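Long-range contact in tyrosine--tRNA ligase (Archaeoglobus fulgidus, PDB 2CYB), which probably activates tyrosine with ATP and transfers it to the acceptor end of tRNA(Tyr), as a homodimeric class I aminoacyl-tRNA synthetase: residues I10-L23 against S197-G209. Numbering follows the deposited sequence.
Sequences ITRNAEEVVTEEEL and SSPVCLHTPILVG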
# COMPACT_ATOMS: atom_id res chain seq x y z
N ILE A 10 -16.27 -25.74 -19.53
CA ILE A 10 -15.52 -24.67 -18.87
C ILE A 10 -16.14 -23.31 -19.13
O ILE A 10 -16.27 -22.49 -18.23
CB ILE A 10 -14.04 -24.63 -19.35
CG1 ILE A 10 -13.29 -25.86 -18.85
CG2 ILE A 10 -13.36 -23.37 -18.83
CD1 ILE A 10 -11.88 -25.98 -19.37
N THR A 11 -16.55 -23.07 -20.37
CA THR A 11 -17.11 -21.78 -20.71
C THR A 11 -18.60 -21.65 -20.47
O THR A 11 -19.16 -20.57 -20.68
CB THR A 11 -16.81 -21.42 -22.16
OG1 THR A 11 -17.33 -22.44 -23.02
CG2 THR A 11 -15.31 -21.32 -22.37
N ARG A 12 -19.24 -22.73 -20.04
CA ARG A 12 -20.68 -22.69 -19.79
C ARG A 12 -21.00 -21.63 -18.75
O ARG A 12 -20.40 -21.59 -17.67
CB ARG A 12 -21.18 -24.05 -19.28
CG ARG A 12 -22.69 -24.08 -18.99
CD ARG A 12 -23.16 -25.47 -18.58
NE ARG A 12 -22.63 -25.89 -17.28
CZ ARG A 12 -22.74 -27.12 -16.79
NH1 ARG A 12 -22.23 -27.42 -15.60
NH2 ARG A 12 -23.34 -28.07 -17.50
N ASN A 13 -21.95 -20.77 -19.09
CA ASN A 13 -22.38 -19.70 -18.21
C ASN A 13 -21.30 -18.69 -17.87
O ASN A 13 -21.42 -17.94 -16.90
CB ASN A 13 -22.96 -20.29 -16.92
CG ASN A 13 -24.32 -20.94 -17.15
OD1 ASN A 13 -25.03 -20.60 -18.09
ND2 ASN A 13 -24.68 -21.87 -16.28
N ALA A 14 -20.24 -18.66 -18.66
CA ALA A 14 -19.18 -17.69 -18.43
C ALA A 14 -19.54 -16.48 -19.27
O ALA A 14 -20.03 -16.62 -20.39
CB ALA A 14 -17.83 -18.24 -18.87
N GLU A 15 -19.31 -15.29 -18.75
CA GLU A 15 -19.62 -14.09 -19.50
C GLU A 15 -18.48 -13.73 -20.44
O GLU A 15 -18.69 -13.19 -21.53
CB GLU A 15 -19.90 -12.92 -18.56
CG GLU A 15 -20.14 -11.60 -19.28
CD GLU A 15 -20.57 -10.49 -18.34
OE1 GLU A 15 -20.63 -9.32 -18.79
OE2 GLU A 15 -20.86 -10.78 -17.16
N GLU A 16 -17.26 -14.04 -20.02
CA GLU A 16 -16.09 -13.71 -20.83
C GLU A 16 -14.92 -14.61 -20.50
O GLU A 16 -14.79 -15.10 -19.38
CB GLU A 16 -15.70 -12.25 -20.58
CG GLU A 16 -14.38 -11.83 -21.21
CD GLU A 16 -13.93 -10.45 -20.76
OE1 GLU A 16 -13.74 -10.25 -19.54
OE2 GLU A 16 -13.77 -9.57 -21.62
N VAL A 17 -14.08 -14.85 -21.50
CA VAL A 17 -12.88 -15.66 -21.32
C VAL A 17 -11.74 -14.87 -21.97
O VAL A 17 -11.83 -14.48 -23.13
CB VAL A 17 -13.00 -17.04 -21.99
CG1 VAL A 17 -11.68 -17.79 -21.81
CG2 VAL A 17 -14.14 -17.83 -21.36
N VAL A 18 -10.69 -14.64 -21.20
CA VAL A 18 -9.53 -13.89 -21.67
C VAL A 18 -8.28 -14.77 -21.61
O VAL A 18 -7.65 -14.86 -20.56
CB VAL A 18 -9.30 -12.64 -20.81
CG1 VAL A 18 -8.13 -11.84 -21.36
CG2 VAL A 18 -10.57 -11.79 -20.78
N THR A 19 -7.93 -15.42 -22.71
CA THR A 19 -8.67 -15.35 -23.97
C THR A 19 -9.08 -16.77 -24.34
O THR A 19 -8.55 -17.74 -23.78
CB THR A 19 -7.81 -14.77 -25.11
OG1 THR A 19 -6.69 -15.63 -25.35
CG2 THR A 19 -7.30 -13.38 -24.75
N GLU A 20 -10.02 -16.91 -25.26
CA GLU A 20 -10.47 -18.22 -25.70
C GLU A 20 -9.31 -19.10 -26.19
O GLU A 20 -9.14 -20.24 -25.76
CB GLU A 20 -11.50 -18.07 -26.84
CG GLU A 20 -12.85 -17.49 -26.42
CD GLU A 20 -13.73 -18.51 -25.71
OE1 GLU A 20 -14.00 -19.57 -26.30
OE2 GLU A 20 -14.16 -18.24 -24.57
N GLU A 21 -8.50 -18.55 -27.09
CA GLU A 21 -7.37 -19.27 -27.65
C GLU A 21 -6.41 -19.73 -26.55
O GLU A 21 -5.97 -20.88 -26.55
CB GLU A 21 -6.64 -18.39 -28.67
CG GLU A 21 -7.58 -17.85 -29.75
CD GLU A 21 -6.87 -16.98 -30.78
OE1 GLU A 21 -6.24 -15.98 -30.39
OE2 GLU A 21 -6.95 -17.31 -31.98
N GLU A 22 -6.10 -18.83 -25.62
CA GLU A 22 -5.20 -19.14 -24.51
C GLU A 22 -5.76 -20.30 -23.70
O GLU A 22 -5.02 -21.20 -23.29
CB GLU A 22 -5.02 -17.92 -23.61
CG GLU A 22 -4.09 -16.84 -24.17
CD GLU A 22 -4.13 -15.55 -23.35
OE1 GLU A 22 -4.33 -15.63 -22.12
OE2 GLU A 22 -3.96 -14.46 -23.95
N LEU A 23 -7.07 -20.28 -23.47
CA LEU A 23 -7.72 -21.34 -22.71
C LEU A 23 -7.57 -22.67 -23.44
O LEU A 23 -7.28 -23.70 -22.83
CB LEU A 23 -9.20 -21.01 -22.51
CG LEU A 23 -10.09 -22.10 -21.92
CD1 LEU A 23 -9.53 -22.58 -20.59
CD2 LEU A 23 -11.50 -21.55 -21.76
N SER A 197 3.97 -15.45 -15.47
CA SER A 197 3.17 -15.53 -16.68
C SER A 197 1.83 -14.80 -16.57
O SER A 197 1.29 -14.64 -15.47
CB SER A 197 2.93 -17.00 -17.06
OG SER A 197 2.41 -17.72 -15.97
N SER A 198 1.33 -14.33 -17.70
CA SER A 198 0.05 -13.64 -17.74
C SER A 198 -1.01 -14.74 -17.63
O SER A 198 -0.99 -15.70 -18.38
CB SER A 198 -0.09 -12.89 -19.06
OG SER A 198 -1.30 -12.15 -19.11
N PRO A 199 -1.94 -14.60 -16.67
CA PRO A 199 -2.98 -15.62 -16.49
C PRO A 199 -4.15 -15.56 -17.46
O PRO A 199 -4.50 -14.49 -17.99
CB PRO A 199 -3.44 -15.38 -15.06
CG PRO A 199 -3.39 -13.88 -14.99
CD PRO A 199 -2.05 -13.56 -15.63
N VAL A 200 -4.74 -16.72 -17.70
CA VAL A 200 -5.92 -16.82 -18.53
C VAL A 200 -7.00 -16.47 -17.51
O VAL A 200 -6.90 -16.87 -16.34
CB VAL A 200 -6.14 -18.26 -19.03
CG1 VAL A 200 -7.34 -18.31 -19.96
CG2 VAL A 200 -4.88 -18.76 -19.73
N CYS A 201 -8.02 -15.72 -17.92
CA CYS A 201 -9.08 -15.34 -17.00
C CYS A 201 -10.47 -15.77 -17.50
O CYS A 201 -10.77 -15.67 -18.69
CB CYS A 201 -9.06 -13.83 -16.79
SG CYS A 201 -7.45 -13.21 -16.24
N LEU A 202 -11.29 -16.26 -16.58
CA LEU A 202 -12.65 -16.67 -16.89
C LEU A 202 -13.57 -15.87 -15.99
O LEU A 202 -13.48 -15.96 -14.76
CB LEU A 202 -12.83 -18.17 -16.63
CG LEU A 202 -14.20 -18.75 -17.02
CD1 LEU A 202 -14.08 -20.24 -17.25
CD2 LEU A 202 -15.23 -18.45 -15.93
N HIS A 203 -14.44 -15.07 -16.58
CA HIS A 203 -15.34 -14.24 -15.79
C HIS A 203 -16.79 -14.67 -15.82
O HIS A 203 -17.34 -14.99 -16.87
CB HIS A 203 -15.23 -12.79 -16.27
CG HIS A 203 -13.85 -12.22 -16.12
ND1 HIS A 203 -13.29 -11.38 -17.07
CD2 HIS A 203 -12.93 -12.35 -15.14
CE1 HIS A 203 -12.08 -11.03 -16.67
NE2 HIS A 203 -11.84 -11.60 -15.51
N THR A 204 -17.41 -14.69 -14.65
CA THR A 204 -18.81 -15.07 -14.54
C THR A 204 -19.63 -13.79 -14.45
O THR A 204 -19.14 -12.74 -14.02
CB THR A 204 -19.06 -15.91 -13.28
OG1 THR A 204 -18.56 -15.20 -12.14
CG2 THR A 204 -18.34 -17.24 -13.39
N PRO A 205 -20.90 -13.84 -14.88
CA PRO A 205 -21.71 -12.62 -14.81
C PRO A 205 -22.05 -12.25 -13.38
O PRO A 205 -22.00 -13.09 -12.48
CB PRO A 205 -22.95 -12.99 -15.63
CG PRO A 205 -23.07 -14.47 -15.42
CD PRO A 205 -21.63 -14.94 -15.52
N ILE A 206 -22.39 -10.99 -13.15
CA ILE A 206 -22.76 -10.54 -11.82
C ILE A 206 -24.27 -10.76 -11.65
O ILE A 206 -25.06 -10.25 -12.44
CB ILE A 206 -22.45 -9.04 -11.63
CG1 ILE A 206 -20.94 -8.80 -11.79
CG2 ILE A 206 -22.94 -8.58 -10.26
CD1 ILE A 206 -20.07 -9.66 -10.90
N LEU A 207 -24.65 -11.52 -10.64
CA LEU A 207 -26.06 -11.82 -10.40
C LEU A 207 -26.84 -10.64 -9.84
O LEU A 207 -26.46 -10.07 -8.82
CB LEU A 207 -26.20 -12.99 -9.43
CG LEU A 207 -25.90 -14.40 -9.92
CD1 LEU A 207 -26.09 -15.37 -8.75
CD2 LEU A 207 -26.82 -14.76 -11.08
N VAL A 208 -27.94 -10.28 -10.49
CA VAL A 208 -28.76 -9.19 -9.99
C VAL A 208 -29.51 -9.73 -8.78
O VAL A 208 -29.68 -10.94 -8.64
CB VAL A 208 -29.77 -8.70 -11.05
CG1 VAL A 208 -29.03 -8.30 -12.31
CG2 VAL A 208 -30.80 -9.78 -11.35
N GLY A 209 -29.93 -8.83 -7.90
CA GLY A 209 -30.66 -9.25 -6.72
C GLY A 209 -32.08 -9.70 -7.03
O GLY A 209 -32.58 -9.47 -8.13
O HOH W 1 -22.60 -9.19 -15.50
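Val18 and Cys201 form an antiparallel hydrogen-bonded pair, Val18 N to Cys201 O 2.7 Å and Cys201 N to Val18 O 2.8 Å. At the next such pair His203 N donates to Glu16 O, whereas His203 O takes both Glu15 N (2.7 Å) and the more distant Glu16 N (3.3 Å), a classic beta bulge. Beyond it a water links Glu15 OE2 to Ile206 N.

The Glu16 and His203 side chains run side by side, carboxylate and ring planes 50° apart. With CG anti to its backbone N (chi1 172°) and an extended chain, Glu16 brings OE1 to the edge of the imidazole, where its anti lone pair receives His203 ND1 at 2.8 Å, almost in the ring plane. Arg181 forms a salt bridge with the same OE1, and His203 NE2 bonds to His184, so both ring nitrogens are engaged. A leucine in place of His203 would probably leave Glu16 OE1 relying on Arg181 and His184 ND1 without its mate.

On the other face, which Val17 shares, Leu202 rests CD1 on Ile10 CG2 (3.6 Å) and CD2 on Ala14 CB (3.9 Å). At the start of strand 200-204, Val200 places CG1 by Leu23 CB and CG2 by Glu22 CB; Glu22 OE1 forms a salt bridge with Arg188.

Strand 16-18 forms an antiparallel edge on the otherwise parallel Rossmann-fold sheet: 200-204 bonds onward to 173-177, helix 47-61 packs against Leu202, and helix 181-190 covers Val18, Cys201 and His203.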